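Long-range contacts in lipid binding hydrolase (Escherichia coli, PDB 2IF6), which is of unknown function but is probably a hydrolase with a permuted papain-like fold: residues A[9-14]-A[56-61]; A[69-74]-A[174-179]; A[85-90]-A[117-122]. All coordinates share one frame; numbering follows the deposited sequence.

Contact 1. Residues A[9-14]-A[56-61]; sequences DIIFQI and TPLKQW
The indole of W61 is held between I11 and Q13, side chains that leave the same side of strand 10-13 two residues apart. The amide of Q13 lies nearly flat on one face of the ring, the two planes being 14° apart. Its NE2 is 3.3 Å from W61 CZ3, toward the rim of the six-membered ring, and its CD rests over CH2 and CZ2. On the opposite face I11 brings CG2 to 3.9 Å from the centroid of the six-membered ring, a CH-pi contact, while I11 CG1 reaches W61 CZ3 at 3.4 Å. The carbonyl carbon of F12 meets the edge of the indole in its plane, so the backbone between the two side chains closes the slot. Farther out, I11 CD1 touches L58 CD1, one helical turn before W61.

Q13 CG lies between the backbone N and the carbonyl carbon (chi1 71°), and the chain is extended beyond it, running across the ring with the amide reaching the backbone of helix 58-63. There NE2 donates to W61 O at 2.9 Å through a fairly straight N-H (154°); the oxygen lies close to the amide plane of Q13, while the donor is tilted from the carbonyl plane. Water 1, above the same face of the indole, bridges the pair, donating to Q13 OE1 at 2.6 Å and to W61 O at 2.9 Å. W61 O therefore takes two hydrogen bonds, and both polar atoms of the Q13 amide are engaged, which fixes its rotation and keeps it flat on the ring.

Beyond the two segments the indole also meets the ring of H33, and its NE1 makes a weak hydrogen bond to E48; both belong to a possible Cys-His-Glu triad. Held by polar contacts on one face and apolar ones on the other, the indole is placed beside that possible triad, consistent with a second-shell role.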
loop_
_atom_site.group_PDB
_atom_site.type_symbol
_atom_site.label_atom_id
_atom_site.label_comp_id
_atom_site.label_asym_id
_atom_site.label_seq_id
_atom_site.Cartn_x
_atom_site.Cartn_y
_atom_site.Cartn_z
ATOM N N ASP A 9 -10.858 4.689 0.154
ATOM C CA ASP A 9 -10.819 3.447 -0.636
ATOM C C ASP A 9 -9.351 3.075 -0.849
ATOM O O ASP A 9 -8.514 3.957 -1.131
ATOM C CB ASP A 9 -11.492 3.590 -2.028
ATOM C CG ASP A 9 -12.982 3.790 -1.945
ATOM O OD1 ASP A 9 -13.577 3.693 -0.812
ATOM O OD2 ASP A 9 -13.560 4.062 -3.021
ATOM N N ILE A 10 -9.027 1.814 -0.658
ATOM C CA ILE A 10 -7.631 1.396 -0.776
ATOM C C ILE A 10 -7.495 0.679 -2.092
ATOM O O ILE A 10 -8.247 -0.252 -2.363
ATOM C CB ILE A 10 -7.209 0.496 0.403
ATOM C CG1 ILE A 10 -7.534 1.211 1.739
ATOM C CG2 ILE A 10 -5.701 0.166 0.300
ATOM C CD1 ILE A 10 -7.405 0.306 3.018
ATOM N N ILE A 11 -6.525 1.101 -2.899
ATOM C CA ILE A 11 -6.421 0.608 -4.258
ATOM C C ILE A 11 -5.087 -0.135 -4.438
ATOM O O ILE A 11 -4.082 0.285 -3.866
ATOM C CB ILE A 11 -6.613 1.781 -5.280
ATOM C CG1 ILE A 11 -6.690 1.248 -6.725
ATOM C CG2 ILE A 11 -5.570 2.873 -5.079
ATOM C CD1 ILE A 11 -7.285 2.198 -7.731
ATOM N N PHE A 12 -5.084 -1.207 -5.240
ATOM C CA PHE A 12 -3.916 -2.098 -5.343
ATOM C C PHE A 12 -3.626 -2.301 -6.832
ATOM O O PHE A 12 -4.553 -2.291 -7.657
ATOM C CB PHE A 12 -4.225 -3.455 -4.685
ATOM C CG PHE A 12 -4.590 -3.370 -3.211
ATOM C CD1 PHE A 12 -3.653 -3.671 -2.251
ATOM C CD2 PHE A 12 -5.882 -3.007 -2.795
ATOM C CE1 PHE A 12 -3.968 -3.574 -0.890
ATOM C CE2 PHE A 12 -6.190 -2.924 -1.384
ATOM C CZ PHE A 12 -5.245 -3.240 -0.494
ATOM N N GLN A 13 -2.351 -2.485 -7.169
ATOM C CA GLN A 13 -1.954 -2.718 -8.532
ATOM C C GLN A 13 -0.660 -3.530 -8.527
ATOM O O GLN A 13 -0.051 -3.739 -7.473
ATOM C CB GLN A 13 -1.742 -1.370 -9.262
ATOM C CG GLN A 13 -0.493 -0.606 -8.792
ATOM C CD GLN A 13 -0.262 0.738 -9.468
ATOM O OE1 GLN A 13 0.758 1.348 -9.202
ATOM N NE2 GLN A 13 -1.173 1.195 -10.343
ATOM N N ILE A 14 -0.247 -3.920 -9.725
ATOM C CA ILE A 14 1.043 -4.548 -9.958
ATOM C C ILE A 14 2.009 -3.456 -10.380
ATOM O O ILE A 14 1.883 -2.867 -11.479
ATOM C CB ILE A 14 0.988 -5.572 -11.123
ATOM C CG1 ILE A 14 -0.125 -6.611 -10.928
ATOM C CG2 ILE A 14 2.351 -6.254 -11.288
ATOM C CD1 ILE A 14 -0.321 -7.456 -12.188
ATOM N N THR A 56 -1.547 11.655 -6.488
ATOM C CA THR A 56 -1.473 11.418 -7.913
ATOM C C THR A 56 -2.881 11.312 -8.490
ATOM O O THR A 56 -3.700 10.599 -7.928
ATOM C CB THR A 56 -0.777 10.052 -8.169
ATOM O OG1 THR A 56 0.534 10.096 -7.604
ATOM C CG2 THR A 56 -0.678 9.755 -9.636
ATOM N N PRO A 57 -3.162 11.981 -9.632
ATOM C CA PRO A 57 -4.492 11.800 -10.231
ATOM C C PRO A 57 -4.802 10.320 -10.509
ATOM O O PRO A 57 -3.958 9.578 -10.982
ATOM C CB PRO A 57 -4.408 12.609 -11.530
ATOM C CG PRO A 57 -3.398 13.634 -11.279
ATOM C CD PRO A 57 -2.354 12.968 -10.388
ATOM N N LEU A 58 -6.000 9.892 -10.165
ATOM C CA LEU A 58 -6.383 8.474 -10.296
ATOM C C LEU A 58 -6.139 7.878 -11.703
ATOM O O LEU A 58 -5.646 6.767 -11.848
ATOM C CB LEU A 58 -7.844 8.288 -9.876
ATOM C CG LEU A 58 -8.419 6.880 -10.040
ATOM C CD1 LEU A 58 -7.665 5.889 -9.092
ATOM C CD2 LEU A 58 -9.906 6.892 -9.708
ATOM N N LYS A 59 -6.439 8.634 -12.743
ATOM C CA LYS A 59 -6.251 8.111 -14.083
ATOM C C LYS A 59 -4.781 7.776 -14.286
ATOM O O LYS A 59 -4.461 6.694 -14.766
ATOM C CB LYS A 59 -6.761 9.091 -15.155
ATOM C CG LYS A 59 -6.501 8.577 -16.574
ATOM C CD LYS A 59 -6.890 9.615 -17.656
ATOM C CE LYS A 59 -6.253 9.221 -19.008
ATOM N NZ LYS A 59 -4.771 9.374 -18.918
ATOM N N GLN A 60 -3.892 8.680 -13.872
ATOM C CA GLN A 60 -2.447 8.462 -14.025
ATOM C C GLN A 60 -1.949 7.285 -13.130
ATOM O O GLN A 60 -1.126 6.442 -13.551
ATOM C CB GLN A 60 -1.710 9.773 -13.740
ATOM C CG GLN A 60 -0.219 9.691 -13.447
ATOM C CD GLN A 60 0.326 11.027 -12.914
ATOM O OE1 GLN A 60 -0.146 12.105 -13.321
ATOM N NE2 GLN A 60 1.290 10.959 -11.984
ATOM N N TRP A 61 -2.436 7.238 -11.896
ATOM C CA TRP A 61 -2.099 6.119 -11.004
ATOM C C TRP A 61 -2.411 4.746 -11.615
ATOM O O TRP A 61 -1.603 3.839 -11.561
ATOM C CB TRP A 61 -2.830 6.270 -9.668
ATOM C CG TRP A 61 -2.270 5.361 -8.627
ATOM C CD1 TRP A 61 -1.235 5.633 -7.772
ATOM C CD2 TRP A 61 -2.672 4.003 -8.365
ATOM N NE1 TRP A 61 -0.988 4.532 -6.961
ATOM C CE2 TRP A 61 -1.877 3.534 -7.297
ATOM C CE3 TRP A 61 -3.639 3.149 -8.922
ATOM C CZ2 TRP A 61 -2.009 2.246 -6.790
ATOM C CZ3 TRP A 61 -3.792 1.882 -8.395
ATOM C CH2 TRP A 61 -2.964 1.440 -7.343
HETATM O O HOH W 1 0.819 3.836 -9.947
#

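Contact 2. Residues A[69-74]-A[174-179]; sequences KYVVRR and LTTVAK
R73 crosses from its own strand to three consecutive residues of strand 174-180, meeting L174, T175 and T176 along its length. R73 CB packs on L174 CD1 at 3.7 Å. CG is placed anti to the carbonyl carbon (chi1 -59°), and the chain then bends twice, at chi2 and chi3. CB and CD both pass 3.9 Å from T175 O; CD also passes T176 OG1 at 3.5 Å, and NE sits beside L174 CB. At the tip, NH1 donates to T176 OG1 at 2.9 Å, the oxygen lying in the guanidinium plane, while L174 O is over one face, offset toward the rim. NH2 turns to F169 O outside the segments, and the ring of F169 adds a cation-pi contact.

The two backbones run antiparallel. R74 and T175 form a hydrogen-bonded pair, R74 N to T175 O and T175 N to R74 O each measuring 2.9 Å. The register then slips by one residue: V72 N donates to A178 O at 2.8 Å, but V72 O accepts from V177 N, so V177 and A178 both face V72 in a classic beta bulge. V177, with psi -9°, departs from extended geometry, as the first residue of a classic bulge does. V177 CG2 comes to 3.5 Å from V72 CG1, and A178 CB packs against V72 CG2. V177 also meets R74, whose guanidinium has V177 CG2 over one face.

The two arginines of this edge pairing thus point to different faces of the sheet. R73 is shared between T176 and F169, whereas R74 has its salt bridge with D9. The carboxylate of D9 would be expected to favour the charged form of R74, and the carbonyl and ring of F169 that of R73.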
loop_
_atom_site.group_PDB
_atom_site.type_symbol
_atom_site.label_atom_id
_atom_site.label_comp_id
_atom_site.label_asym_id
_atom_site.label_seq_id
_atom_site.Cartn_x
_atom_site.Cartn_y
_atom_site.Cartn_z
ATOM N N LYS A 69 -4.282 -3.001 -14.490
ATOM C CA LYS A 69 -5.119 -3.792 -13.583
ATOM C C LYS A 69 -5.157 -3.130 -12.212
ATOM O O LYS A 69 -4.144 -2.573 -11.750
ATOM C CB LYS A 69 -4.592 -5.199 -13.403
ATOM C CG LYS A 69 -4.621 -6.029 -14.666
ATOM C CD LYS A 69 -4.159 -7.435 -14.295
ATOM C CE LYS A 69 -4.192 -8.333 -15.493
ATOM N NZ LYS A 69 -3.950 -9.751 -15.056
ATOM N N TYR A 70 -6.317 -3.194 -11.561
ATOM C CA TYR A 70 -6.436 -2.662 -10.209
ATOM C C TYR A 70 -7.643 -3.297 -9.528
ATOM O O TYR A 70 -8.569 -3.816 -10.188
ATOM C CB TYR A 70 -6.525 -1.100 -10.196
ATOM C CG TYR A 70 -7.828 -0.535 -10.733
ATOM C CD1 TYR A 70 -8.910 -0.276 -9.882
ATOM C CD2 TYR A 70 -7.985 -0.270 -12.108
ATOM C CE1 TYR A 70 -10.110 0.225 -10.383
ATOM C CE2 TYR A 70 -9.173 0.247 -12.628
ATOM C CZ TYR A 70 -10.238 0.482 -11.761
ATOM O OH TYR A 70 -11.415 0.985 -12.277
ATOM N N VAL A 71 -7.620 -3.246 -8.207
ATOM C CA VAL A 71 -8.764 -3.678 -7.392
ATOM C C VAL A 71 -8.840 -2.690 -6.255
ATOM O O VAL A 71 -7.795 -2.156 -5.812
ATOM C CB VAL A 71 -8.594 -5.121 -6.859
ATOM C CG1 VAL A 71 -7.298 -5.277 -6.096
ATOM C CG2 VAL A 71 -9.795 -5.529 -5.965
ATOM N N VAL A 72 -10.063 -2.415 -5.798
ATOM C CA VAL A 72 -10.284 -1.413 -4.767
ATOM C C VAL A 72 -10.999 -2.043 -3.590
ATOM O O VAL A 72 -12.008 -2.711 -3.783
ATOM C CB VAL A 72 -11.154 -0.246 -5.308
ATOM C CG1 VAL A 72 -11.348 0.781 -4.218
ATOM C CG2 VAL A 72 -10.469 0.422 -6.541
ATOM N N ARG A 73 -10.497 -1.811 -2.374
ATOM C CA ARG A 73 -11.175 -2.280 -1.166
ATOM C C ARG A 73 -11.724 -1.084 -0.384
ATOM O O ARG A 73 -11.153 0.012 -0.416
ATOM C CB ARG A 73 -10.208 -3.064 -0.285
ATOM C CG ARG A 73 -9.606 -4.272 -1.005
ATOM C CD ARG A 73 -10.537 -5.469 -0.913
ATOM N NE ARG A 73 -10.265 -6.309 0.241
ATOM C CZ ARG A 73 -10.912 -7.445 0.483
ATOM N NH1 ARG A 73 -11.864 -7.869 -0.359
ATOM N NH2 ARG A 73 -10.619 -8.152 1.571
ATOM N N ARG A 74 -12.830 -1.290 0.307
ATOM C CA ARG A 74 -13.414 -0.231 1.139
ATOM C C ARG A 74 -13.923 -0.804 2.438
ATOM O O ARG A 74 -14.372 -1.955 2.481
ATOM C CB ARG A 74 -14.594 0.421 0.366
ATOM C CG ARG A 74 -15.444 1.400 1.230
ATOM C CD ARG A 74 -16.617 2.016 0.435
ATOM N NE ARG A 74 -16.142 2.653 -0.799
ATOM C CZ ARG A 74 -16.916 2.956 -1.837
ATOM N NH1 ARG A 74 -18.237 2.710 -1.764
ATOM N NH2 ARG A 74 -16.382 3.544 -2.915
ATOM N N LEU A 174 -12.653 -5.061 5.323
ATOM C CA LEU A 174 -12.695 -4.600 3.949
ATOM C C LEU A 174 -13.579 -5.433 3.067
ATOM O O LEU A 174 -13.714 -6.624 3.293
ATOM C CB LEU A 174 -11.270 -4.499 3.374
ATOM C CG LEU A 174 -10.253 -3.569 4.008
ATOM C CD1 LEU A 174 -8.975 -3.584 3.178
ATOM C CD2 LEU A 174 -10.819 -2.184 4.147
ATOM N N THR A 175 -14.203 -4.800 2.092
ATOM C CA THR A 175 -14.900 -5.521 1.058
ATOM C C THR A 175 -14.428 -4.965 -0.285
ATOM O O THR A 175 -13.991 -3.814 -0.339
ATOM C CB THR A 175 -16.464 -5.313 1.213
ATOM O OG1 THR A 175 -17.136 -6.176 0.315
ATOM C CG2 THR A 175 -16.888 -3.876 0.893
ATOM N N THR A 176 -14.573 -5.716 -1.366
ATOM C CA THR A 176 -14.159 -5.201 -2.665
ATOM C C THR A 176 -15.259 -4.368 -3.339
ATOM O O THR A 176 -16.385 -4.847 -3.498
ATOM C CB THR A 176 -13.801 -6.339 -3.610
ATOM O OG1 THR A 176 -12.767 -7.144 -3.050
ATOM C CG2 THR A 176 -13.405 -5.798 -4.964
ATOM N N VAL A 177 -14.921 -3.166 -3.792
ATOM C CA VAL A 177 -15.905 -2.239 -4.393
ATOM C C VAL A 177 -15.582 -1.921 -5.872
ATOM O O VAL A 177 -16.383 -1.298 -6.570
ATOM C CB VAL A 177 -16.035 -0.930 -3.578
ATOM C CG1 VAL A 177 -16.569 -1.217 -2.157
ATOM C CG2 VAL A 177 -14.701 -0.164 -3.546
ATOM N N ALA A 178 -14.408 -2.354 -6.353
ATOM C CA ALA A 178 -14.076 -2.176 -7.777
ATOM C C ALA A 178 -13.017 -3.160 -8.163
ATOM O O ALA A 178 -12.129 -3.464 -7.355
ATOM C CB ALA A 178 -13.592 -0.790 -8.057
ATOM N N LYS A 179 -13.106 -3.677 -9.388
ATOM C CA LYS A 179 -12.125 -4.643 -9.828
ATOM C C LYS A 179 -12.025 -4.607 -11.299
ATOM O O LYS A 179 -13.013 -4.892 -11.999
ATOM C CB LYS A 179 -12.496 -6.053 -9.403
ATOM C CG LYS A 179 -11.283 -6.843 -9.053
ATOM C CD LYS A 179 -11.430 -8.282 -9.379
ATOM C CE LYS A 179 -12.585 -8.899 -8.668
ATOM N NZ LYS A 179 -12.743 -10.202 -9.328
HETATM O O HOH W 2 -13.589 -9.689 1.872
#

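Contact 3. Residues A[85-90]-A[117-122]; sequences QKLAQT and WKVYQN
K86 O is gripped by two donors of one residue, T90 N and T90 OG1, each at 3.0 Å and coming from opposite faces of its plane; T90 in turn meets N122 across the two helices. K118 O is gripped in the same way by N122 N and N122 ND2, the side-chain bond being 2.9 Å long and rather bent, at 132°. With OG1 turned back to its own helix, the T90 methyl CG2 is anti to the backbone N and faces helix 112-124, where it meets N122 CB at 4.0 Å and V119 O at 3.9 Å.

The rest of the interface is apolar and centres on L87. Its CD2 stands over the middle of the Y120 ring, 3.7 Å from the centroid and 5° off the normal, a CH-pi contact. The other methyl, CD1, reaches the phenolic end at 3.8 Å from Y120 CZ. V119 CG1 fits alongside, touching L87 O at 3.7 Å and also L87 CD2. Y120 OH is hydrogen-bonded to G8 O, outside the two helices, while M36 of strand 33-40 packs against L87, V119 and Y120 and so covers them from the sheet.

The segment axes approach to 8.9 Å at an angle of 125° between their directions. Helix 112-124 begins at C112, the cysteine of a possible Cys-His-Glu triad, and packs against the antiparallel sheet, as is characteristic of the papain-like fold to which this permuted family belongs.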
loop_
_atom_site.group_PDB
_atom_site.type_symbol
_atom_site.label_atom_id
_atom_site.label_comp_id
_atom_site.label_asym_id
_atom_site.label_seq_id
_atom_site.Cartn_x
_atom_site.Cartn_y
_atom_site.Cartn_z
ATOM N N GLN A 85 -12.973 12.683 6.358
ATOM C CA GLN A 85 -12.251 13.918 6.700
ATOM C C GLN A 85 -11.097 13.655 7.680
ATOM O O GLN A 85 -10.080 14.357 7.651
ATOM C CB GLN A 85 -13.189 14.967 7.325
ATOM C CG GLN A 85 -14.118 15.645 6.306
ATOM C CD GLN A 85 -15.256 16.471 6.915
ATOM O OE1 GLN A 85 -15.410 16.574 8.151
ATOM N NE2 GLN A 85 -16.072 17.063 6.033
ATOM N N LYS A 86 -11.247 12.668 8.556
ATOM C CA LYS A 86 -10.125 12.337 9.452
ATOM C C LYS A 86 -8.983 11.632 8.701
ATOM O O LYS A 86 -7.796 11.917 8.956
ATOM C CB LYS A 86 -10.590 11.522 10.657
ATOM C CG LYS A 86 -11.395 12.338 11.649
ATOM C CD LYS A 86 -11.965 11.454 12.751
ATOM C CE LYS A 86 -12.820 12.269 13.723
ATOM N NZ LYS A 86 -13.303 11.423 14.860
ATOM N N LEU A 87 -9.328 10.735 7.774
ATOM C CA LEU A 87 -8.292 10.091 6.925
ATOM C C LEU A 87 -7.568 11.132 6.094
ATOM O O LEU A 87 -6.329 11.147 6.049
ATOM C CB LEU A 87 -8.894 9.029 6.000
ATOM C CG LEU A 87 -9.383 7.753 6.694
ATOM C CD1 LEU A 87 -10.278 7.023 5.730
ATOM C CD2 LEU A 87 -8.255 6.844 7.261
ATOM N N ALA A 88 -8.336 12.007 5.444
ATOM C CA ALA A 88 -7.743 13.071 4.628
ATOM C C ALA A 88 -6.768 13.953 5.429
ATOM O O ALA A 88 -5.668 14.250 4.953
ATOM C CB ALA A 88 -8.837 13.897 3.968
ATOM N N GLN A 89 -7.184 14.362 6.635
ATOM C CA GLN A 89 -6.410 15.206 7.570
ATOM C C GLN A 89 -5.094 14.566 8.005
ATOM O O GLN A 89 -4.031 15.192 8.031
ATOM C CB GLN A 89 -7.268 15.439 8.825
ATOM C CG GLN A 89 -6.820 16.541 9.781
ATOM C CD GLN A 89 -7.854 16.828 10.891
ATOM O OE1 GLN A 89 -8.455 15.906 11.476
ATOM N NE2 GLN A 89 -8.042 18.116 11.198
ATOM N N THR A 90 -5.199 13.313 8.421
ATOM C CA THR A 90 -4.035 12.545 8.842
ATOM C C THR A 90 -3.071 12.314 7.702
ATOM O O THR A 90 -1.872 12.400 7.902
ATOM C CB THR A 90 -4.480 11.192 9.427
ATOM O OG1 THR A 90 -5.294 11.443 10.565
ATOM C CG2 THR A 90 -3.283 10.349 9.866
ATOM N N TRP A 117 -1.433 1.951 6.135
ATOM C CA TRP A 117 -1.719 1.316 7.431
ATOM C C TRP A 117 -1.652 2.387 8.498
ATOM O O TRP A 117 -2.562 2.494 9.340
ATOM C CB TRP A 117 -0.736 0.176 7.733
ATOM C CG TRP A 117 -1.170 -0.720 8.885
ATOM C CD1 TRP A 117 -1.877 -1.890 8.795
ATOM C CD2 TRP A 117 -0.966 -0.479 10.289
ATOM N NE1 TRP A 117 -2.091 -2.411 10.059
ATOM C CE2 TRP A 117 -1.549 -1.563 10.991
ATOM C CE3 TRP A 117 -0.326 0.536 11.016
ATOM C CZ2 TRP A 117 -1.526 -1.649 12.396
ATOM C CZ3 TRP A 117 -0.292 0.443 12.416
ATOM C CH2 TRP A 117 -0.896 -0.646 13.086
ATOM N N LYS A 118 -0.602 3.203 8.459
ATOM C CA LYS A 118 -0.384 4.214 9.507
ATOM C C LYS A 118 -1.452 5.314 9.511
ATOM O O LYS A 118 -1.862 5.807 10.577
ATOM C CB LYS A 118 1.018 4.800 9.454
ATOM C CG LYS A 118 2.059 3.860 10.037
ATOM C CD LYS A 118 3.460 4.369 9.834
ATOM C CE LYS A 118 4.473 3.453 10.579
ATOM N NZ LYS A 118 5.889 3.869 10.445
ATOM N N VAL A 119 -1.949 5.665 8.335
ATOM C CA VAL A 119 -3.004 6.680 8.243
ATOM C C VAL A 119 -4.312 6.154 8.877
ATOM O O VAL A 119 -4.946 6.847 9.671
ATOM C CB VAL A 119 -3.206 7.183 6.792
ATOM C CG1 VAL A 119 -4.535 7.972 6.690
ATOM C CG2 VAL A 119 -1.982 8.062 6.344
ATOM N N TYR A 120 -4.687 4.913 8.577
ATOM C CA TYR A 120 -5.930 4.359 9.133
ATOM C C TYR A 120 -5.826 4.250 10.639
ATOM O O TYR A 120 -6.800 4.498 11.370
ATOM C CB TYR A 120 -6.255 2.989 8.529
ATOM C CG TYR A 120 -7.289 3.085 7.440
ATOM C CD1 TYR A 120 -6.931 3.403 6.129
ATOM C CD2 TYR A 120 -8.635 2.922 7.729
ATOM C CE1 TYR A 120 -7.911 3.506 5.126
ATOM C CE2 TYR A 120 -9.615 3.049 6.752
ATOM C CZ TYR A 120 -9.245 3.337 5.447
ATOM O OH TYR A 120 -10.215 3.411 4.477
ATOM N N GLN A 121 -4.642 3.874 11.095
ATOM C CA GLN A 121 -4.448 3.621 12.514
ATOM C C GLN A 121 -4.516 4.951 13.234
ATOM O O GLN A 121 -5.187 5.083 14.241
ATOM C CB GLN A 121 -3.117 2.900 12.749
ATOM C CG GLN A 121 -2.393 3.195 14.111
ATOM C CD GLN A 121 -3.173 2.769 15.330
ATOM O OE1 GLN A 121 -3.057 3.391 16.406
ATOM N NE2 GLN A 121 -3.971 1.717 15.191
ATOM N N ASN A 122 -3.826 5.950 12.701
ATOM C CA ASN A 122 -3.753 7.224 13.391
ATOM C C ASN A 122 -5.006 8.080 13.273
ATOM O O ASN A 122 -5.331 8.814 14.193
ATOM C CB ASN A 122 -2.486 7.975 13.002
ATOM C CG ASN A 122 -1.253 7.380 13.675
ATOM O OD1 ASN A 122 -1.153 7.382 14.906
ATOM N ND2 ASN A 122 -0.352 6.809 12.886
#

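Contacts 1 and 2 share the central sheet, whose neighbouring strands 10-13 and 70-75 join them directly: I10 O lies 2.7 Å from R73 N, a probable hydrogen bond, and the D9 OD1 to R74 NE salt bridge spans 2.8 Å. Their centres are 11 Å apart. Contact 3 joins helices 81-91 and 112-124, its centre about 17 Å from that of contact 1, and reaches it where I10 CD1 packs on Y120 CE1 at 3.9 Å. It does not touch contact 2, although it is nested in the chain loop that contact 2 closes. The possible triad of C112, H33 and E48 links contact 1, through W61, with the helix of contact 3.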